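PDB 6JPK: aspartate aminotransferase, cytoplasmic from Schizosaccharomyces pombe 972h-, which catalyses the pyridoxal 5'-phosphate-dependent transfer of the amino group of L-aspartate to 2-oxoglutarate, giving oxaloacetate and L-glutamate. Local coordinates for residues Val100-Ser105 against Cys266-Ala271. The protein carries 1 engineered substitution. Residues are numbered along the deposited sequence; the frame is centred on the assembly and turned at random. Where two conformers were deposited one is given.
Sequences VASMQS and CMHYVA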
loop_
_atom_site.group_PDB
_atom_site.type_symbol
_atom_site.label_atom_id
_atom_site.label_comp_id
_atom_site.label_asym_id
_atom_site.label_seq_id
_atom_site.Cartn_x
_atom_site.Cartn_y
_atom_site.Cartn_z
ATOM N N VAL A 100 -2.079 -13.763 -18.487
ATOM C CA VAL A 100 -2.588 -13.000 -17.345
ATOM C C VAL A 100 -1.448 -12.167 -16.775
ATOM O O VAL A 100 -0.408 -12.709 -16.381
ATOM C CB VAL A 100 -3.206 -13.912 -16.268
ATOM C CG1 VAL A 100 -3.796 -13.076 -15.126
ATOM C CG2 VAL A 100 -4.284 -14.793 -16.864
ATOM N N ALA A 101 -1.626 -10.845 -16.758
ATOM C CA ALA A 101 -0.710 -9.937 -16.071
ATOM C C ALA A 101 -1.244 -9.739 -14.658
ATOM O O ALA A 101 -2.335 -9.199 -14.478
ATOM C CB ALA A 101 -0.601 -8.601 -16.808
ATOM N N SER A 102 -0.494 -10.198 -13.658
ATOM C CA SER A 102 -0.946 -10.196 -12.268
ATOM C C SER A 102 -0.023 -9.317 -11.442
ATOM O O SER A 102 1.201 -9.468 -11.498
ATOM C CB SER A 102 -0.982 -11.613 -11.685
ATOM O OG SER A 102 -1.851 -12.456 -12.440
ATOM N N MET A 103 -0.610 -8.401 -10.677
ATOM C CA MET A 103 0.141 -7.490 -9.828
ATOM C C MET A 103 -0.398 -7.610 -8.411
ATOM O O MET A 103 -1.550 -7.237 -8.147
ATOM C CB MET A 103 0.021 -6.054 -10.330
ATOM C CG MET A 103 0.642 -5.843 -11.704
ATOM S SD MET A 103 2.329 -5.216 -11.529
ATOM C CE MET A 103 1.964 -3.849 -10.402
ATOM N N GLN A 104 0.424 -8.130 -7.506
ATOM C CA GLN A 104 0.056 -8.115 -6.096
ATOM C C GLN A 104 -0.175 -6.671 -5.675
ATOM O O GLN A 104 0.603 -5.777 -6.025
ATOM C CB GLN A 104 1.145 -8.766 -5.248
ATOM C CG GLN A 104 0.866 -8.755 -3.751
ATOM C CD GLN A 104 2.017 -9.337 -2.958
ATOM O OE1 GLN A 104 2.811 -10.147 -3.474
ATOM N NE2 GLN A 104 2.114 -8.935 -1.692
ATOM N N SER A 105 -1.264 -6.439 -4.957
ATOM C CA SER A 105 -1.728 -5.099 -4.634
ATOM C C SER A 105 -1.988 -4.987 -3.137
ATOM O O SER A 105 -2.029 -5.986 -2.406
ATOM C CB SER A 105 -3.007 -4.761 -5.413
ATOM O OG SER A 105 -4.019 -5.721 -5.146
ATOM N N CYS A 266 -4.763 -8.788 -5.405
ATOM C CA CYS A 266 -4.085 -8.910 -6.685
ATOM C C CYS A 266 -4.944 -8.287 -7.776
ATOM O O CYS A 266 -6.162 -8.480 -7.788
ATOM C CB CYS A 266 -3.801 -10.382 -7.005
ATOM S SG CYS A 266 -2.476 -10.603 -8.203
ATOM N N MET A 267 -4.315 -7.525 -8.676
ATOM C CA MET A 267 -4.987 -7.050 -9.880
ATOM C C MET A 267 -4.549 -7.920 -11.047
ATOM O O MET A 267 -3.369 -8.265 -11.161
ATOM C CB MET A 267 -4.664 -5.576 -10.178
ATOM C CG MET A 267 -5.598 -4.918 -11.215
ATOM S SD MET A 267 -4.755 -4.159 -12.645
ATOM C CE MET A 267 -4.303 -5.582 -13.608
ATOM N N HIS A 268 -5.499 -8.279 -11.912
ATOM C CA HIS A 268 -5.201 -9.111 -13.075
ATOM C C HIS A 268 -5.745 -8.451 -14.332
ATOM O O HIS A 268 -6.878 -7.961 -14.340
ATOM C CB HIS A 268 -5.814 -10.519 -12.972
ATOM C CG HIS A 268 -5.522 -11.221 -11.682
ATOM N ND1 HIS A 268 -4.426 -12.039 -11.513
ATOM C CD2 HIS A 268 -6.193 -11.238 -10.505
ATOM C CE1 HIS A 268 -4.424 -12.518 -10.281
ATOM N NE2 HIS A 268 -5.488 -12.052 -9.650
ATOM N N TYR A 269 -4.930 -8.445 -15.382
ATOM C CA TYR A 269 -5.374 -8.154 -16.740
ATOM C C TYR A 269 -5.288 -9.444 -17.532
ATOM O O TYR A 269 -4.216 -10.062 -17.604
ATOM C CB TYR A 269 -4.531 -7.057 -17.388
ATOM C CG TYR A 269 -4.761 -6.884 -18.882
ATOM C CD1 TYR A 269 -5.952 -6.353 -19.371
ATOM C CD2 TYR A 269 -3.781 -7.246 -19.798
ATOM C CE1 TYR A 269 -6.157 -6.190 -20.739
ATOM C CE2 TYR A 269 -3.973 -7.096 -21.164
ATOM C CZ TYR A 269 -5.163 -6.565 -21.634
ATOM O OH TYR A 269 -5.356 -6.401 -22.993
ATOM N N VAL A 270 -6.415 -9.864 -18.092
ATOM C CA VAL A 270 -6.516 -11.116 -18.832
ATOM C C VAL A 270 -6.387 -10.759 -20.305
ATOM O O VAL A 270 -7.366 -10.371 -20.949
ATOM C CB VAL A 270 -7.828 -11.852 -18.542
ATOM C CG1 VAL A 270 -7.860 -13.191 -19.298
ATOM C CG2 VAL A 270 -8.011 -12.061 -17.035
ATOM N N ALA A 271 -5.171 -10.898 -20.840
ATOM C CA ALA A 271 -4.877 -10.478 -22.199
ATOM C C ALA A 271 -5.351 -11.513 -23.215
ATOM O O ALA A 271 -5.587 -12.684 -22.893
ATOM C CB ALA A 271 -3.374 -10.242 -22.370
#
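Ser102 OG meets His268 ND1 at 2.8 Å, a hydrogen bond in which either partner could be the donor. The hydroxyl, set anti to the carbonyl carbon of Ser102 (chi1 -59°), comes to the edge of the imidazole, near its plane. The other ring nitrogen, NE2, is hydrogen-bonded to Gln251 OE1 on strand 247-252, so bonds at both ring nitrogens, to side chains on the two strands flanking its own, fix the rotation of the imidazole. Val100 crosses the histidine obliquely, with CG1 3.8 Å from ND1, and on the same face of the sheet Cys266 SG lies 3.9 Å from Ser102 CB. An alanine in place of His268 would probably leave the Ser102 hydroxyl and Gln251 OE1 without this shared mate and open a gap beside Val100 CG1.

The backbones run antiparallel. Ala101 with Tyr269 and Met103 with Met267 are hydrogen-bonded pairs, each closed by two bonds; the one from Met267 N to Met103 O is 2.8 Å long, its donor tilted 28° from the carbonyl plane. CA-H groups of the residues in the non-hydrogen-bonded pairs add contacts to the same carbonyl oxygens, as where His268 CA approaches Ala101 O at 3.2 Å.

Strand 100-106 is an outermost strand of the chain's large mixed sheet, and strand 264-270 joins it to strand 247-252, as in the large domain of class I aminotransferases. Helix 77-87 packs over the Ser102 and His268 face; on the opposite face Met103 and Met267 lean on helices 107-127 and 274-289.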